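Local coordinates for disulfide bond forming protein (DsbF) (Mycobacterium tuberculosis, PDB 3IOS) that probably oxidises reduced, unfolded secreted proteins to introduce their disulfide bonds, as an extracellular thiol oxidase of the thioredoxin family, at residues A[139-142]-A[143-147]. Numbering follows the deposited sequence.
Sequences ELTR and RVTAL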
# COMPACT_ATOMS: atom_id res chain seq x y z
N GLU A 139 -0.34 -0.20 -16.09
CA GLU A 139 -1.61 0.13 -15.47
C GLU A 139 -1.43 0.93 -14.19
O GLU A 139 -2.16 1.89 -13.95
CB GLU A 139 -2.45 -1.13 -15.16
CG GLU A 139 -3.83 -0.73 -14.66
CD GLU A 139 -4.75 -1.90 -14.36
OE1 GLU A 139 -4.41 -3.05 -14.71
OE2 GLU A 139 -5.82 -1.66 -13.77
N LEU A 140 -0.46 0.54 -13.36
CA LEU A 140 -0.22 1.25 -12.11
C LEU A 140 0.18 2.68 -12.43
O LEU A 140 -0.32 3.63 -11.81
CB LEU A 140 0.89 0.54 -11.31
CG LEU A 140 1.21 1.11 -9.92
CD1 LEU A 140 -0.05 1.19 -9.07
CD2 LEU A 140 2.26 0.21 -9.26
N THR A 141 1.05 2.85 -13.42
CA THR A 141 1.49 4.18 -13.82
C THR A 141 0.30 5.02 -14.27
O THR A 141 0.14 6.17 -13.85
CB THR A 141 2.50 4.09 -14.98
OG1 THR A 141 3.66 3.36 -14.55
CG2 THR A 141 2.92 5.48 -15.46
N ARG A 142 -0.55 4.45 -15.12
CA ARG A 142 -1.73 5.17 -15.59
C ARG A 142 -2.72 5.50 -14.48
O ARG A 142 -3.31 6.58 -14.46
CB ARG A 142 -2.40 4.37 -16.71
CG ARG A 142 -1.58 4.33 -17.99
CD ARG A 142 -2.04 3.23 -18.92
NE ARG A 142 -1.16 3.11 -20.08
CZ ARG A 142 -1.00 2.00 -20.79
NH1 ARG A 142 -0.18 1.99 -21.83
NH2 ARG A 142 -1.65 0.90 -20.45
N ARG A 143 -2.92 4.57 -13.54
CA ARG A 143 -3.85 4.84 -12.44
C ARG A 143 -3.29 5.93 -11.52
O ARG A 143 -4.01 6.82 -11.08
CB ARG A 143 -4.12 3.57 -11.65
CG ARG A 143 -5.10 2.63 -12.34
CD ARG A 143 -5.44 1.46 -11.45
NE ARG A 143 -6.34 0.51 -12.10
CZ ARG A 143 -7.67 0.59 -12.08
NH1 ARG A 143 -8.39 -0.33 -12.70
NH2 ARG A 143 -8.28 1.57 -11.43
N VAL A 144 -1.99 5.87 -11.27
CA VAL A 144 -1.35 6.86 -10.43
C VAL A 144 -1.44 8.24 -11.08
O VAL A 144 -1.72 9.23 -10.40
CB VAL A 144 0.13 6.49 -10.17
CG1 VAL A 144 0.88 7.67 -9.56
CG2 VAL A 144 0.19 5.29 -9.22
N THR A 145 -1.23 8.30 -12.39
CA THR A 145 -1.31 9.58 -13.09
C THR A 145 -2.73 10.14 -13.00
O THR A 145 -2.92 11.36 -12.87
CB THR A 145 -0.94 9.44 -14.58
OG1 THR A 145 -1.87 8.58 -15.23
CG2 THR A 145 0.43 8.85 -14.72
N ALA A 146 -3.72 9.26 -13.07
CA ALA A 146 -5.12 9.67 -13.01
C ALA A 146 -5.47 10.33 -11.68
O ALA A 146 -6.37 11.17 -11.63
CB ALA A 146 -6.03 8.48 -13.26
N LEU A 147 -4.77 9.97 -10.62
CA LEU A 147 -5.05 10.54 -9.30
C LEU A 147 -4.74 12.03 -9.26
O LEU A 147 -5.35 12.78 -8.50
CB LEU A 147 -4.22 9.83 -8.23
CG LEU A 147 -4.45 8.33 -8.07
CD1 LEU A 147 -3.51 7.79 -7.01
CD2 LEU A 147 -5.90 8.05 -7.70
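The salt bridge from Glu-139 to Arg-143 spans a single turn of the C-terminal helix of this thioredoxin fold, a local i to i+4 contact within residues 137-147. The two side chains run alongside each other in the same direction, Glu-139 extended, Arg-143 extended as far as NE, where the guanidinium turns off (chi4 -88°), and Arg-143 grips the acid side-on. Its NE lies 2.8 Å from Glu-139 OE2, the shorter and straighter of two bonds to that oxygen. NH1 makes the other, more bent, at 3.1 Å from OE2. The oxygen sits almost in the guanidinium plane although the two flat groups are turned 37° apart. NE comes to the anti side of the carboxylate oxygen. Arg-143 N donates to Glu-139 O, an ordinary i to i+4 helical bond that joins the same two residues.

A second polar motif lies further along: Thr-145 OG1, placed between its own N and carbonyl carbon (chi1 63°), hydrogen-bonds Arg-142 O at 2.6 Å. That oxygen also accepts from Ala-146 N at 3.0 Å, both donors reaching it from one face.

On the buried side, Leu-140 CD1 meets Val-144 CG2 at 4.1 Å. Through these two side chains the helix packs against both the mixed sheet and helix 52-67, with Leu-140 against Phe-121 of strand 118-122, Val-144 against Val-43 of strand 42-47, and both against Val-64 of helix 52-67.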